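Local coordinates for protein short-chain dehydrogenase/reductase SDR (Paraburkholderia phymatum, PDB 5VA8) that binds NADP in a Rossmann-fold subunit and probably catalyses NADP(H)-dependent oxidation or reduction of a substrate not yet assigned, at residues Gln68-Asp73 and Arg80-Ala85; Thr123-Ile128 and Ser166-Phe171; Ala241-Cys244 and Tyr250-Gly253. All coordinates share one frame; numbering follows the deposited sequence. Where two conformers were deposited one is given.

Contact 1. Residues Gln68-Asp73 and Arg80-Ala85; sequences QAVACD and RAAALA. With NAP (NADP nicotinamide-adenine-dinucleotide phosphate), chain E.
One face of the peptide group joining Ala82 to Ala83 is met by Val70: its CG1 methyl stands over that face, 3.9 Å from Ala82 O and 4.0 Å from Ala83 N. Ala82 CB adds a methyl-to-methyl touch with the same branch, at 4.1 Å from Val70 CG1. The second branch, Val70 CG2, approaches Ala82 O more loosely. Setting CG1 anti to the backbone N (chi1 179°) is what lays the valine on the helix backbone. Strand 67-71 and helix 77-86 are a strand-helix unit of the Rossmann fold; Val45 of the neighbouring strand helps to bury Val70 and Ala83, while on the other side of the strand Ala69 and Ala71 pack on Leu52 of helix 49-63. Where the strand runs out, the chain reaches the cofactor. The adenine amine N6A of NADP donates to Asp73 OD1 over 3.0 Å, with an N-H...O angle of 154°, a use of this aspartate familiar in short-chain dehydrogenases. Thr75 OG1 is a second partner of OD1 and so helps to position the carboxylate. Cys72 O approaches the adenine obliquely, above the ring plane, 3.3 Å from C2A of NADP.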
loop_
_atom_site.group_PDB
_atom_site.type_symbol
_atom_site.label_atom_id
_atom_site.label_comp_id
_atom_site.label_asym_id
_atom_site.label_seq_id
_atom_site.Cartn_x
_atom_site.Cartn_y
_atom_site.Cartn_z
ATOM N N GLN A 68 35.001 16.625 2.578
ATOM C CA GLN A 68 35.861 15.601 3.149
ATOM C C GLN A 68 35.644 14.296 2.403
ATOM O O GLN A 68 34.519 13.968 2.020
ATOM C CB GLN A 68 35.574 15.407 4.632
ATOM C CG GLN A 68 35.844 16.655 5.421
ATOM C CD GLN A 68 35.678 16.456 6.905
ATOM O OE1 GLN A 68 36.476 16.957 7.698
ATOM N NE2 GLN A 68 34.632 15.732 7.298
ATOM N N ALA A 69 36.729 13.569 2.177
ATOM C CA ALA A 69 36.674 12.283 1.500
ATOM C C ALA A 69 37.173 11.224 2.466
ATOM O O ALA A 69 38.254 11.373 3.043
ATOM C CB ALA A 69 37.522 12.293 0.223
ATOM N N VAL A 70 36.381 10.173 2.658
ATOM C CA VAL A 70 36.769 9.052 3.511
ATOM C C VAL A 70 36.800 7.802 2.647
ATOM O O VAL A 70 35.766 7.415 2.088
ATOM C CB VAL A 70 35.800 8.861 4.686
ATOM C CG1 VAL A 70 36.230 7.667 5.534
ATOM C CG2 VAL A 70 35.728 10.117 5.522
ATOM N N ALA A 71 37.973 7.169 2.552
ATOM C CA ALA A 71 38.125 5.921 1.801
ATOM C C ALA A 71 37.861 4.752 2.747
ATOM O O ALA A 71 38.708 4.405 3.571
ATOM C CB ALA A 71 39.517 5.827 1.181
ATOM N N CYS A 72 36.683 4.139 2.626
ATOM C CA CYS A 72 36.371 3.007 3.489
ATOM C C CYS A 72 35.173 2.258 2.926
ATOM O O CYS A 72 34.427 2.774 2.090
ATOM C CB CYS A 72 36.071 3.450 4.925
ATOM S SG CYS A 72 34.458 4.265 5.059
ATOM N N ASP A 73 35.021 1.023 3.401
ATOM C CA ASP A 73 33.835 0.207 3.168
ATOM C C ASP A 73 32.835 0.559 4.256
ATOM O O ASP A 73 33.049 0.243 5.432
ATOM C CB ASP A 73 34.230 -1.269 3.207
ATOM C CG ASP A 73 33.082 -2.207 2.908
ATOM O OD1 ASP A 73 31.910 -1.808 3.021
ATOM O OD2 ASP A 73 33.376 -3.376 2.585
ATOM N N ARG A 80 32.280 2.556 9.187
ATOM C CA ARG A 80 31.362 3.503 9.815
ATOM C C ARG A 80 32.103 4.395 10.795
ATOM O O ARG A 80 31.872 5.609 10.841
ATOM C CB ARG A 80 30.226 2.755 10.509
ATOM C CG ARG A 80 29.321 2.052 9.508
ATOM C CD ARG A 80 28.064 1.462 10.170
ATOM N NE ARG A 80 28.290 0.228 10.932
ATOM C CZ ARG A 80 28.296 -0.993 10.396
ATOM N NH1 ARG A 80 28.137 -1.155 9.082
ATOM N NH2 ARG A 80 28.458 -2.052 11.167
ATOM N N ALA A 81 33.015 3.814 11.571
ATOM C CA ALA A 81 33.761 4.613 12.538
ATOM C C ALA A 81 34.647 5.639 11.845
ATOM O O ALA A 81 34.806 6.764 12.341
ATOM C CB ALA A 81 34.595 3.705 13.441
ATOM N N ALA A 82 35.249 5.267 10.709
ATOM C CA ALA A 82 36.111 6.199 9.982
ATOM C C ALA A 82 35.297 7.332 9.375
ATOM O O ALA A 82 35.748 8.483 9.339
ATOM C CB ALA A 82 36.884 5.466 8.886
ATOM N N ALA A 83 34.107 7.015 8.875
ATOM C CA ALA A 83 33.228 8.047 8.341
ATOM C C ALA A 83 32.804 9.014 9.441
ATOM O O ALA A 83 32.829 10.235 9.256
ATOM C CB ALA A 83 32.009 7.402 7.678
ATOM N N LEU A 84 32.435 8.481 10.605
ATOM C CA LEU A 84 32.007 9.340 11.705
ATOM C C LEU A 84 33.168 10.120 12.312
ATOM O O LEU A 84 32.962 11.226 12.824
ATOM C CB LEU A 84 31.298 8.506 12.768
ATOM C CG LEU A 84 29.973 7.956 12.226
ATOM C CD1 LEU A 84 29.443 6.849 13.120
ATOM C CD2 LEU A 84 28.957 9.072 12.077
ATOM N N ALA A 85 34.391 9.584 12.272
ATOM C CA ALA A 85 35.525 10.371 12.747
ATOM C C ALA A 85 35.694 11.641 11.920
ATOM O O ALA A 85 36.017 12.709 12.457
ATOM C CB ALA A 85 36.804 9.534 12.722
HETATM P PA NAP E . 27.210 3.186 -8.771
HETATM O O1A NAP E . 27.079 4.155 -9.875
HETATM O O2A NAP E . 28.020 1.943 -9.071
HETATM O O5B NAP E . 27.847 3.985 -7.535
HETATM C C5B NAP E . 28.092 3.282 -6.308
HETATM C C4B NAP E . 28.956 4.169 -5.455
HETATM O O4B NAP E . 28.999 3.624 -4.120
HETATM C C3B NAP E . 30.415 4.277 -5.898
HETATM O O3B NAP E . 30.932 5.545 -5.519
HETATM C C2B NAP E . 31.070 3.160 -5.089
HETATM O O2B NAP E . 32.498 3.381 -5.042
HETATM C C1B NAP E . 30.336 3.338 -3.758
HETATM N N9A NAP E . 30.308 2.148 -2.914
HETATM C C8A NAP E . 29.767 0.931 -3.231
HETATM N N7A NAP E . 29.780 0.066 -2.244
HETATM C C5A NAP E . 30.382 0.761 -1.206
HETATM C C6A NAP E . 30.709 0.397 0.115
HETATM N N6A NAP E . 30.459 -0.808 0.638
HETATM N N1A NAP E . 31.319 1.321 0.891
HETATM C C2A NAP E . 31.567 2.531 0.371
HETATM N N3A NAP E . 31.305 2.987 -0.859
HETATM C C4A NAP E . 30.713 2.046 -1.603
HETATM O O3 NAP E . 25.775 2.701 -8.260
HETATM P PN NAP E . 24.345 3.420 -8.185
HETATM O O1N NAP E . 24.519 4.826 -7.772
HETATM O O2N NAP E . 23.627 3.121 -9.442
HETATM O O5D NAP E . 23.683 2.569 -7.008
HETATM C C5D NAP E . 23.656 3.057 -5.651
HETATM C C4D NAP E . 22.718 2.149 -4.895
HETATM O O4D NAP E . 21.387 2.294 -5.443
HETATM C C3D NAP E . 23.041 0.652 -4.968
HETATM O O3D NAP E . 22.705 0.003 -3.742
HETATM C C2D NAP E . 22.117 0.171 -6.082
HETATM O O2D NAP E . 21.806 -1.218 -6.033
HETATM C C1D NAP E . 20.894 1.027 -5.767
HETATM N N1N NAP E . 19.949 1.173 -6.902
HETATM C C2N NAP E . 20.399 1.544 -8.112
HETATM C C3N NAP E . 19.508 1.737 -9.146
HETATM C C7N NAP E . 19.881 2.163 -10.534
HETATM O O7N NAP E . 19.112 1.888 -11.475
HETATM N N7N NAP E . 21.083 2.700 -10.726
HETATM C C4N NAP E . 18.147 1.613 -8.876
HETATM C C5N NAP E . 17.721 1.217 -7.620
HETATM C C6N NAP E . 18.642 0.983 -6.643
HETATM P P2B NAP E . 33.517 2.196 -4.644
HETATM O O1X NAP E . 33.305 1.925 -3.192
HETATM O O2X NAP E . 33.188 0.986 -5.519
HETATM O O3X NAP E . 34.904 2.784 -4.974
#

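Contact 2. Residues Thr123-Ile128 and Ser166-Phe171; sequences TPIELI and SGLTGF
Ile125 and Phe171 come together through their torsions: with chi1 at -70° the isoleucine sends its CG1-CD1 arm out extended, while the phenylalanine holds CG anti to its backbone N (chi1 168°) and swings its ring back toward helix 110-138. Leu168, one turn earlier on helix 159-179, has CG similarly placed and brings CD2 to Pro124 and CD1 to both Pro124 and Ile125. These two long neighbouring helices of the Rossmann fold are the ones that, in short-chain dehydrogenases, commonly build a four-helix bundle with a partner subunit. Here the short segments run at 31° to each other, in the same general direction, with axes 10.7 Å apart.

Every touch across the contact is apolar. Ile125 carries its centre, meeting the phenyl ring obliquely at its CD2-CE2 bond: CG1 is 3.5 Å from Phe171 CD2, and the CD1 end is 3.6 Å from that same Phe171 carbon. Its CG2 branch settles farther along the ring, near Phe171 CE2. A second touch is made by Ile125 CG1 on Leu168 CD1, at 3.7 Å. Pro124, where helix 110-138 kinks because the ring nitrogen has no bond to the preceding turn, turns its pyrrolidine ring to the leucine fork. Trp113 of a second subunit continues the hydrophobic surface, packing on Ile125 and meeting the Phe171 ring edge-to-face. On the Pro124 side, where that ring also touches Asn145 of strand 141-146, Leu168 CD2 rests 3.9 Å from Pro124 CG, while Leu168 CD1 lies 4.0 Å from Pro124 CB.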
loop_
_atom_site.group_PDB
_atom_site.type_symbol
_atom_site.label_atom_id
_atom_site.label_comp_id
_atom_site.label_asym_id
_atom_site.label_seq_id
_atom_site.Cartn_x
_atom_site.Cartn_y
_atom_site.Cartn_z
ATOM N N THR A 123 23.677 -1.700 7.950
ATOM C CA THR A 123 24.568 -0.540 7.846
ATOM C C THR A 123 23.800 0.775 7.970
ATOM O O THR A 123 24.167 1.601 8.826
ATOM C CB THR A 123 25.396 -0.639 6.554
ATOM O OG1 THR A 123 26.439 -1.608 6.744
ATOM C CG2 THR A 123 26.032 0.700 6.174
ATOM N N PRO A 124 22.723 1.023 7.209
ATOM C CA PRO A 124 21.962 2.262 7.440
ATOM C C PRO A 124 21.430 2.390 8.853
ATOM O O PRO A 124 21.425 3.494 9.413
ATOM C CB PRO A 124 20.803 2.169 6.435
ATOM C CG PRO A 124 21.239 1.204 5.417
ATOM C CD PRO A 124 22.250 0.280 6.026
ATOM N N ILE A 125 20.965 1.283 9.441
ATOM C CA ILE A 125 20.434 1.314 10.808
ATOM C C ILE A 125 21.513 1.730 11.799
ATOM O O ILE A 125 21.277 2.554 12.701
ATOM C CB ILE A 125 19.824 -0.054 11.164
ATOM C CG1 ILE A 125 18.538 -0.269 10.364
ATOM C CG2 ILE A 125 19.525 -0.163 12.682
ATOM C CD1 ILE A 125 17.939 -1.666 10.510
ATOM N N GLU A 126 22.711 1.165 11.663
ATOM C CA GLU A 126 23.771 1.510 12.599
ATOM C C GLU A 126 24.238 2.953 12.424
ATOM O O GLU A 126 24.628 3.592 13.411
ATOM C CB GLU A 126 24.927 0.524 12.452
ATOM C CG GLU A 126 24.588 -0.860 13.013
ATOM C CD GLU A 126 24.386 -0.854 14.523
ATOM O OE1 GLU A 126 25.368 -1.123 15.254
ATOM O OE2 GLU A 126 23.254 -0.575 14.985
ATOM N N LEU A 127 24.216 3.486 11.197
ATOM C CA LEU A 127 24.600 4.886 11.035
ATOM C C LEU A 127 23.543 5.813 11.611
ATOM O O LEU A 127 23.883 6.867 12.163
ATOM C CB LEU A 127 24.859 5.211 9.563
ATOM C CG LEU A 127 26.216 4.683 9.072
ATOM C CD1 LEU A 127 26.327 4.714 7.543
ATOM C CD2 LEU A 127 27.344 5.487 9.710
ATOM N N ILE A 128 22.262 5.445 11.499
ATOM C CA ILE A 128 21.231 6.208 12.201
ATOM C C ILE A 128 21.478 6.162 13.702
ATOM O O ILE A 128 21.468 7.195 14.378
ATOM C CB ILE A 128 19.827 5.695 11.843
ATOM C CG1 ILE A 128 19.538 6.025 10.377
ATOM C CG2 ILE A 128 18.788 6.319 12.772
ATOM C CD1 ILE A 128 18.308 5.362 9.811
ATOM N N SER A 166 13.558 -4.219 1.932
ATOM C CA SER A 166 12.249 -4.214 2.573
ATOM C C SER A 166 12.385 -4.295 4.087
ATOM O O SER A 166 11.579 -3.705 4.824
ATOM C CB SER A 166 11.405 -5.370 2.045
ATOM O OG SER A 166 11.082 -5.166 0.673
ATOM N N GLY A 167 13.383 -5.049 4.559
ATOM C CA GLY A 167 13.665 -5.087 5.987
ATOM C C GLY A 167 14.023 -3.724 6.529
ATOM O O GLY A 167 13.510 -3.301 7.571
ATOM N N LEU A 168 14.932 -3.025 5.850
ATOM C CA LEU A 168 15.255 -1.663 6.272
ATOM C C LEU A 168 13.996 -0.818 6.340
ATOM O O LEU A 168 13.759 -0.105 7.323
ATOM C CB LEU A 168 16.255 -1.029 5.305
ATOM C CG LEU A 168 16.564 0.440 5.608
ATOM C CD1 LEU A 168 17.204 0.556 6.989
ATOM C CD2 LEU A 168 17.491 1.034 4.537
ATOM N N THR A 169 13.189 -0.873 5.278
ATOM C CA THR A 169 12.038 0.014 5.159
ATOM C C THR A 169 11.039 -0.205 6.287
ATOM O O THR A 169 10.478 0.760 6.829
ATOM C CB THR A 169 11.376 -0.204 3.802
ATOM O OG1 THR A 169 12.345 0.041 2.777
ATOM C CG2 THR A 169 10.203 0.758 3.616
ATOM N N GLY A 170 10.797 -1.472 6.648
ATOM C CA GLY A 170 9.886 -1.756 7.744
ATOM C C GLY A 170 10.384 -1.218 9.071
ATOM O O GLY A 170 9.592 -0.746 9.898
ATOM N N PHE A 171 11.700 -1.287 9.297
ATOM C CA PHE A 171 12.256 -0.712 10.519
ATOM C C PHE A 171 12.199 0.811 10.491
ATOM O O PHE A 171 11.852 1.444 11.502
ATOM C CB PHE A 171 13.702 -1.177 10.726
ATOM C CG PHE A 171 14.418 -0.389 11.796
ATOM C CD1 PHE A 171 14.140 -0.609 13.131
ATOM C CD2 PHE A 171 15.328 0.600 11.443
ATOM C CE1 PHE A 171 14.771 0.145 14.125
ATOM C CE2 PHE A 171 15.969 1.353 12.423
ATOM C CZ PHE A 171 15.698 1.113 13.758
#

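Contact 3. Residues Ala241-Cys244 and Tyr250-Gly253; sequences AFLC and YITG
Apolar touching alone joins the two segments directly, and Ile251 supplies one side of all of it. Its CG2 methyl meets the Leu243 CD2 methyl at 4.1 Å, the two side chains crossing at about a right angle. Its other branch, extended through CG1, carries CD1 to the edge of the Phe242 ring, close to the ring plane and 4.3 Å from Phe242 CE2. With CG1 set beside the backbone N (chi1 -57°), the two branches of Ile251 reach two successive residues of the helix end. Trp256 of strand 255-258 packs on all three side chains, and Leu243 also reaches Asn187 and Leu189 of strand 184-191. The contact thus joins the end of helix 233-243 to the loop that leads into the last strand of the Rossmann sheet.

Polar bonds serve the backbone from outside: Phe242 O is bound by Ser245 OG, and Ile251 O by Asn187 ND2. Aromatic contacts lead on to another subunit, where Phe242 meets Phe242 of the third subunit with planes at about 25°. Since nothing polar links the segments to each other, their mutual hold rests on van der Waals contact and on the burial of these hydrocarbon surfaces.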
loop_
_atom_site.group_PDB
_atom_site.type_symbol
_atom_site.label_atom_id
_atom_site.label_comp_id
_atom_site.label_asym_id
_atom_site.label_seq_id
_atom_site.Cartn_x
_atom_site.Cartn_y
_atom_site.Cartn_z
ATOM N N ALA A 241 17.945 16.570 -1.990
ATOM C CA ALA A 241 18.169 17.885 -1.396
ATOM C C ALA A 241 16.864 18.489 -0.901
ATOM O O ALA A 241 16.826 19.103 0.171
ATOM C CB ALA A 241 18.854 18.817 -2.399
ATOM N N PHE A 242 15.769 18.312 -1.653
ATOM C CA PHE A 242 14.500 18.841 -1.161
ATOM C C PHE A 242 14.101 18.182 0.160
ATOM O O PHE A 242 13.677 18.871 1.101
ATOM C CB PHE A 242 13.387 18.672 -2.192
ATOM C CG PHE A 242 12.105 19.303 -1.744
ATOM C CD1 PHE A 242 11.928 20.666 -1.872
ATOM C CD2 PHE A 242 11.138 18.557 -1.092
ATOM C CE1 PHE A 242 10.758 21.283 -1.421
ATOM C CE2 PHE A 242 9.970 19.169 -0.632
ATOM C CZ PHE A 242 9.790 20.525 -0.798
ATOM N N LEU A 243 14.230 16.854 0.254
ATOM C CA LEU A 243 13.914 16.180 1.514
ATOM C C LEU A 243 14.789 16.690 2.645
ATOM O O LEU A 243 14.348 16.741 3.802
ATOM C CB LEU A 243 14.093 14.666 1.387
ATOM C CG LEU A 243 12.997 13.905 0.642
ATOM C CD1 LEU A 243 13.440 12.460 0.437
ATOM C CD2 LEU A 243 11.669 13.968 1.393
ATOM N N CYS A 244 16.018 17.077 2.335
ATOM C CA CYS A 244 16.929 17.533 3.371
ATOM C C CYS A 244 16.722 18.990 3.747
ATOM O O CYS A 244 17.401 19.473 4.656
ATOM C CB CYS A 244 18.379 17.320 2.923
ATOM S SG CYS A 244 18.856 15.575 2.807
ATOM N N TYR A 250 7.796 18.495 7.419
ATOM C CA TYR A 250 6.544 17.808 7.713
ATOM C C TYR A 250 6.404 16.523 6.906
ATOM O O TYR A 250 5.314 15.944 6.857
ATOM C CB TYR A 250 5.346 18.733 7.454
ATOM C CG TYR A 250 4.179 18.527 8.394
ATOM C CD1 TYR A 250 4.366 18.561 9.775
ATOM C CD2 TYR A 250 2.880 18.358 7.907
ATOM C CE1 TYR A 250 3.299 18.395 10.655
ATOM C CE2 TYR A 250 1.798 18.191 8.777
ATOM C CZ TYR A 250 2.024 18.222 10.156
ATOM O OH TYR A 250 0.962 18.062 11.016
ATOM N N ILE A 251 7.490 16.075 6.280
ATOM C CA ILE A 251 7.535 14.826 5.524
ATOM C C ILE A 251 8.435 13.881 6.305
ATOM O O ILE A 251 9.647 14.122 6.416
ATOM C CB ILE A 251 8.073 15.047 4.103
ATOM C CG1 ILE A 251 7.227 16.087 3.357
ATOM C CG2 ILE A 251 8.124 13.725 3.338
ATOM C CD1 ILE A 251 7.852 16.595 2.059
ATOM N N THR A 252 7.860 12.822 6.875
ATOM C CA THR A 252 8.704 11.815 7.508
ATOM C C THR A 252 8.055 10.442 7.406
ATOM O O THR A 252 6.831 10.314 7.290
ATOM C CB THR A 252 9.033 12.160 8.971
ATOM O OG1 THR A 252 10.130 11.340 9.385
ATOM C CG2 THR A 252 7.826 11.925 9.921
ATOM N N GLY A 253 8.901 9.413 7.404
ATOM C CA GLY A 253 8.397 8.064 7.224
ATOM C C GLY A 253 7.879 7.771 5.835
ATOM O O GLY A 253 7.119 6.814 5.662
#

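How the contacts relate
Contacts 2 and 3 are buried, whereas contact 1 is only partly so and lies by the outermost strand 67-71. The three stand in series along one Rossmann-fold domain and share no helix or strand. Contact 1 mixes light strand-on-helix packing with cofactor recognition; contact 2 is a larger hydrocarbon and aromatic interface between two helices, and contact 3 a small one between a helix end and a loop. Contacts 1 and 2 adjoin: Arg80 packs its CD on Leu127 CG at 3.9 Å, and its NE on Glu126 CB. Contacts 2 and 3 stay about 7 Å apart at their nearest atoms, yet both touch the third subunit; no other protein chain of the assembly touches contact 1.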